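PDB 6Y2K: beta-galactosidase from Marinomonas sp. ef1, which hydrolyses terminal non-reducing beta-D-galactose residues from beta-galactosides, probably including lactose, as a cold-active, hexameric GH42 glycoside hydrolase from an Antarctic bacterium. Local coordinates for residues Y443-I455 with S602-E614. Residues are numbered along the deposited sequence; the frame is centred on the assembly and turned at random.
Sequences YEAMRELGLSVDI and STYYLPKGVRVRE
R447 and R611 cross at about a right angle where the trimerisation domain of this beta-galactosidase meets the C-terminal antiparallel sheet: the Schellman-capped end of helix 435-448 and the turn into strand 453-456, at the edge of that domain's mixed sheet, lie against residues 602-614, which lead into edge strand 610-615. Following R611 outward, CB and CG lie by R447 NH2 (3.4 Å from CG), a bend about CB-CG (chi2 -71°) swings CD over one face of the R447 guanidinium, and NE comes near R447 CB. The R611 guanidinium, its plane 75° from that of R447, lays one face on E448 CG. At the tip, NH1 bonds back to V610 O, while NH2 donates to a water that in turn donates to E444 OE1 and E448 OE2; E444 also pairs with R441, and E448 with N585 and K589. D293 forms salt bridges with both arginines through their NE atoms, so the shared carboxylate probably offsets their like charges.

The helix end itself is gripped by backbone: L606 N donates to E448 O (3.1 Å) and Y604 N to L449 O. G450, with positive phi as C-prime residue, lets the chain turn away, its CA 3.8 Å from L606 CD1. L449 CD2 sits over one face of the Y605 ring, a CH-pi contact 3.7 Å from the centroid; Y605 also packs on G542 of a neighbouring subunit, bringing this corner to the hexamer interface.

Further along, E614 N donates to S452 OG. R613, extended from CG to NE, passes S452 CB with one guanidinium face; its NH2 bonds S408 O, and NH1 meets V453 O at 3.0 Å, the oxygen only 4° out of the guanidinium plane.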
loop_
_atom_site.group_PDB
_atom_site.type_symbol
_atom_site.label_atom_id
_atom_site.label_comp_id
_atom_site.label_asym_id
_atom_site.label_seq_id
_atom_site.Cartn_x
_atom_site.Cartn_y
_atom_site.Cartn_z
ATOM N N TYR A 443 31.577 -3.702 6.720
ATOM C CA TYR A 443 32.055 -2.841 7.797
ATOM C C TYR A 443 30.925 -2.440 8.757
ATOM O O TYR A 443 31.106 -2.476 9.977
ATOM C CB TYR A 443 32.748 -1.604 7.208
ATOM C CG TYR A 443 33.321 -0.643 8.228
ATOM C CD1 TYR A 443 34.590 -0.850 8.785
ATOM C CD2 TYR A 443 32.609 0.482 8.618
ATOM C CE1 TYR A 443 35.127 0.047 9.701
ATOM C CE2 TYR A 443 33.127 1.379 9.537
ATOM C CZ TYR A 443 34.382 1.158 10.078
ATOM O OH TYR A 443 34.868 2.058 10.991
ATOM N N GLU A 444 29.771 -2.063 8.204
ATOM C CA GLU A 444 28.587 -1.729 9.003
ATOM C C GLU A 444 28.185 -2.863 9.949
ATOM O O GLU A 444 27.880 -2.613 11.115
ATOM C CB GLU A 444 27.405 -1.368 8.098
ATOM C CG GLU A 444 26.093 -1.103 8.821
ATOM C CD GLU A 444 24.961 -0.746 7.873
ATOM O OE1 GLU A 444 24.219 0.215 8.160
ATOM O OE2 GLU A 444 24.813 -1.434 6.842
ATOM N N ALA A 445 28.182 -4.092 9.435
ATOM C CA ALA A 445 27.894 -5.281 10.248
ATOM C C ALA A 445 28.886 -5.451 11.414
ATOM O O ALA A 445 28.477 -5.733 12.544
ATOM C CB ALA A 445 27.878 -6.527 9.372
ATOM N N MET A 446 30.177 -5.263 11.138
ATOM C CA MET A 446 31.219 -5.285 12.185
ATOM C C MET A 446 30.941 -4.237 13.253
ATOM O O MET A 446 31.035 -4.515 14.462
ATOM C CB MET A 446 32.606 -5.005 11.600
ATOM C CG MET A 446 33.166 -6.087 10.691
ATOM S SD MET A 446 34.712 -5.518 9.951
ATOM C CE MET A 446 35.154 -6.991 9.054
ATOM N N ARG A 447 30.588 -3.036 12.800
ATOM C CA ARG A 447 30.331 -1.911 13.695
ATOM C C ARG A 447 29.062 -2.074 14.530
ATOM O O ARG A 447 29.036 -1.667 15.701
ATOM C CB ARG A 447 30.273 -0.612 12.898
ATOM C CG ARG A 447 31.622 -0.203 12.311
ATOM C CD ARG A 447 32.299 0.826 13.194
ATOM N NE ARG A 447 31.580 2.098 13.136
ATOM C CZ ARG A 447 31.722 3.104 13.992
ATOM N NH1 ARG A 447 32.572 3.023 15.018
ATOM N NH2 ARG A 447 31.000 4.208 13.821
ATOM N N GLU A 448 28.019 -2.668 13.938
ATOM C CA GLU A 448 26.788 -3.011 14.678
ATOM C C GLU A 448 27.029 -4.082 15.760
ATOM O O GLU A 448 26.219 -4.229 16.676
ATOM C CB GLU A 448 25.682 -3.474 13.717
ATOM C CG GLU A 448 25.079 -2.340 12.903
ATOM C CD GLU A 448 24.087 -2.810 11.835
ATOM O OE1 GLU A 448 24.183 -3.962 11.377
ATOM O OE2 GLU A 448 23.209 -2.011 11.441
ATOM N N LEU A 449 28.124 -4.832 15.626
ATOM C CA LEU A 449 28.582 -5.793 16.638
ATOM C C LEU A 449 29.572 -5.203 17.643
ATOM O O LEU A 449 30.136 -5.937 18.459
ATOM C CB LEU A 449 29.199 -7.013 15.952
ATOM C CG LEU A 449 28.233 -7.881 15.153
ATOM C CD1 LEU A 449 29.005 -8.951 14.392
ATOM C CD2 LEU A 449 27.183 -8.521 16.053
ATOM N N GLY A 450 29.765 -3.882 17.609
ATOM C CA GLY A 450 30.617 -3.197 18.563
ATOM C C GLY A 450 32.114 -3.348 18.359
ATOM O O GLY A 450 32.880 -2.985 19.250
ATOM N N LEU A 451 32.541 -3.837 17.194
ATOM C CA LEU A 451 33.962 -4.117 16.958
ATOM C C LEU A 451 34.753 -2.848 16.598
ATOM O O LEU A 451 34.254 -1.987 15.865
ATOM C CB LEU A 451 34.123 -5.151 15.842
ATOM C CG LEU A 451 33.605 -6.559 16.145
ATOM C CD1 LEU A 451 33.444 -7.379 14.875
ATOM C CD2 LEU A 451 34.527 -7.282 17.118
ATOM N N SER A 452 35.972 -2.743 17.135
ATOM C CA SER A 452 36.961 -1.750 16.697
ATOM C C SER A 452 37.777 -2.351 15.556
ATOM O O SER A 452 38.270 -3.482 15.659
ATOM C CB SER A 452 37.874 -1.331 17.861
ATOM O OG SER A 452 37.127 -0.677 18.890
ATOM N N VAL A 453 37.923 -1.589 14.474
ATOM C CA VAL A 453 38.410 -2.113 13.193
ATOM C C VAL A 453 39.596 -1.313 12.636
ATOM O O VAL A 453 39.679 -0.094 12.832
ATOM C CB VAL A 453 37.244 -2.090 12.167
ATOM C CG1 VAL A 453 37.674 -2.599 10.806
ATOM C CG2 VAL A 453 36.077 -2.910 12.694
ATOM N N ASP A 454 40.514 -2.023 11.977
ATOM C CA ASP A 454 41.498 -1.438 11.057
ATOM C C ASP A 454 41.084 -1.792 9.646
ATOM O O ASP A 454 40.620 -2.906 9.387
ATOM C CB ASP A 454 42.905 -2.016 11.270
ATOM C CG ASP A 454 43.662 -1.349 12.397
ATOM O OD1 ASP A 454 43.052 -0.634 13.214
ATOM O OD2 ASP A 454 44.890 -1.535 12.443
ATOM N N ILE A 455 41.254 -0.844 8.734
ATOM C CA ILE A 455 41.157 -1.116 7.305
ATOM C C ILE A 455 42.580 -1.039 6.769
ATOM O O ILE A 455 43.283 -0.058 7.011
ATOM C CB ILE A 455 40.204 -0.138 6.589
ATOM C CG1 ILE A 455 38.776 -0.354 7.118
ATOM C CG2 ILE A 455 40.278 -0.326 5.076
ATOM C CD1 ILE A 455 37.720 0.569 6.520
ATOM N N SER A 602 35.102 -10.592 21.538
ATOM C CA SER A 602 33.711 -10.468 21.955
ATOM C C SER A 602 32.911 -9.613 20.960
ATOM O O SER A 602 33.466 -8.768 20.255
ATOM C CB SER A 602 33.627 -9.881 23.360
ATOM O OG SER A 602 34.163 -8.575 23.397
ATOM N N THR A 603 31.605 -9.849 20.920
ATOM C CA THR A 603 30.679 -9.045 20.138
ATOM C C THR A 603 29.445 -8.713 20.972
ATOM O O THR A 603 29.146 -9.378 21.974
ATOM C CB THR A 603 30.257 -9.760 18.833
ATOM O OG1 THR A 603 29.638 -11.022 19.127
ATOM C CG2 THR A 603 31.456 -9.977 17.927
ATOM N N TYR A 604 28.741 -7.672 20.537
ATOM C CA TYR A 604 27.563 -7.155 21.219
ATOM C C TYR A 604 26.685 -6.491 20.162
ATOM O O TYR A 604 27.154 -5.595 19.474
ATOM C CB TYR A 604 27.981 -6.126 22.286
ATOM C CG TYR A 604 26.855 -5.683 23.206
ATOM C CD1 TYR A 604 25.879 -4.779 22.777
ATOM C CD2 TYR A 604 26.765 -6.168 24.520
ATOM C CE1 TYR A 604 24.852 -4.377 23.621
ATOM C CE2 TYR A 604 25.742 -5.775 25.366
ATOM C CZ TYR A 604 24.787 -4.881 24.917
ATOM O OH TYR A 604 23.767 -4.490 25.754
ATOM N N TYR A 605 25.431 -6.930 20.033
ATOM C CA TYR A 605 24.484 -6.302 19.121
ATOM C C TYR A 605 24.032 -4.993 19.756
ATOM O O TYR A 605 23.141 -4.983 20.615
ATOM C CB TYR A 605 23.274 -7.204 18.839
ATOM C CG TYR A 605 23.520 -8.335 17.857
ATOM C CD1 TYR A 605 24.283 -9.450 18.215
ATOM C CD2 TYR A 605 22.960 -8.309 16.579
ATOM C CE1 TYR A 605 24.495 -10.503 17.321
ATOM C CE2 TYR A 605 23.170 -9.353 15.674
ATOM C CZ TYR A 605 23.940 -10.445 16.047
ATOM O OH TYR A 605 24.143 -11.483 15.150
ATOM N N LEU A 606 24.669 -3.895 19.354
ATOM C CA LEU A 606 24.357 -2.578 19.906
ATOM C C LEU A 606 22.952 -2.135 19.508
ATOM O O LEU A 606 22.428 -2.605 18.490
ATOM C CB LEU A 606 25.369 -1.525 19.423
ATOM C CG LEU A 606 26.812 -1.662 19.936
ATOM C CD1 LEU A 606 27.742 -0.786 19.106
ATOM C CD2 LEU A 606 26.913 -1.290 21.403
ATOM N N PRO A 607 22.342 -1.219 20.295
ATOM C CA PRO A 607 21.070 -0.612 19.887
ATOM C C PRO A 607 21.189 0.111 18.546
ATOM O O PRO A 607 22.301 0.488 18.148
ATOM C CB PRO A 607 20.767 0.388 21.014
ATOM C CG PRO A 607 21.595 -0.045 22.180
ATOM C CD PRO A 607 22.800 -0.715 21.608
ATOM N N LYS A 608 20.060 0.290 17.860
ATOM C CA LYS A 608 20.038 0.951 16.563
ATOM C C LYS A 608 20.581 2.369 16.668
ATOM O O LYS A 608 20.165 3.131 17.545
ATOM C CB LYS A 608 18.621 1.029 15.992
ATOM C CG LYS A 608 18.042 -0.298 15.529
ATOM C CD LYS A 608 16.748 -0.066 14.745
ATOM C CE LYS A 608 16.040 -1.377 14.429
ATOM N NZ LYS A 608 16.709 -2.158 13.344
ATOM N N GLY A 609 21.512 2.706 15.772
ATOM C CA GLY A 609 22.118 4.032 15.739
ATOM C C GLY A 609 23.263 4.261 16.715
ATOM O O GLY A 609 23.823 5.354 16.750
ATOM N N VAL A 610 23.620 3.241 17.494
ATOM C CA VAL A 610 24.682 3.345 18.496
ATOM C C VAL A 610 25.963 2.702 17.962
ATOM O O VAL A 610 25.922 1.719 17.222
ATOM C CB VAL A 610 24.249 2.710 19.843
ATOM C CG1 VAL A 610 25.404 2.654 20.842
ATOM C CG2 VAL A 610 23.091 3.496 20.438
ATOM N N ARG A 611 27.095 3.306 18.305
ATOM C CA ARG A 611 28.404 2.824 17.910
ATOM C C ARG A 611 29.344 3.006 19.087
ATOM O O ARG A 611 29.122 3.878 19.931
ATOM C CB ARG A 611 28.927 3.610 16.705
ATOM C CG ARG A 611 28.123 3.432 15.417
ATOM C CD ARG A 611 28.336 2.035 14.858
ATOM N NE ARG A 611 27.752 1.855 13.538
ATOM C CZ ARG A 611 26.473 1.560 13.294
ATOM N NH1 ARG A 611 25.582 1.430 14.279
ATOM N NH2 ARG A 611 26.071 1.412 12.039
ATOM N N VAL A 612 30.381 2.170 19.121
ATOM C CA VAL A 612 31.396 2.173 20.169
ATOM C C VAL A 612 32.767 1.930 19.532
ATOM O O VAL A 612 32.891 1.235 18.514
ATOM C CB VAL A 612 31.108 1.093 21.240
ATOM C CG1 VAL A 612 32.227 1.010 22.273
ATOM C CG2 VAL A 612 29.812 1.395 21.959
ATOM N N ARG A 613 33.791 2.529 20.120
ATOM C CA ARG A 613 35.171 2.241 19.735
ATOM C C ARG A 613 36.077 2.445 20.950
ATOM O O ARG A 613 35.765 3.260 21.821
ATOM C CB ARG A 613 35.615 3.121 18.554
ATOM C CG ARG A 613 36.834 2.566 17.846
ATOM C CD ARG A 613 37.213 3.307 16.570
ATOM N NE ARG A 613 38.156 2.493 15.815
ATOM C CZ ARG A 613 39.448 2.322 16.105
ATOM N NH1 ARG A 613 40.176 1.500 15.350
ATOM N NH2 ARG A 613 40.029 2.954 17.132
ATOM N N GLU A 614 37.170 1.684 21.006
ATOM C CA GLU A 614 38.132 1.761 22.109
ATOM C C GLU A 614 39.480 2.321 21.676
ATOM O O GLU A 614 39.943 2.052 20.570
ATOM C CB GLU A 614 38.367 0.376 22.703
ATOM C CG GLU A 614 37.104 -0.279 23.233
ATOM C CD GLU A 614 37.371 -1.560 24.012
ATOM O OE1 GLU A 614 36.413 -2.066 24.628
ATOM O OE2 GLU A 614 38.528 -2.054 24.024
HETATM O O HOH W 1 23.658 0.576 10.785
HETATM O O HOH W 2 30.613 0.200 16.842
HETATM O O HOH W 3 34.210 0.888 16.025
HETATM O O HOH W 4 23.560 -3.927 16.407
HETATM O O HOH W 5 32.390 -5.928 20.241
HETATM O O HOH W 6 36.690 0.954 14.078
#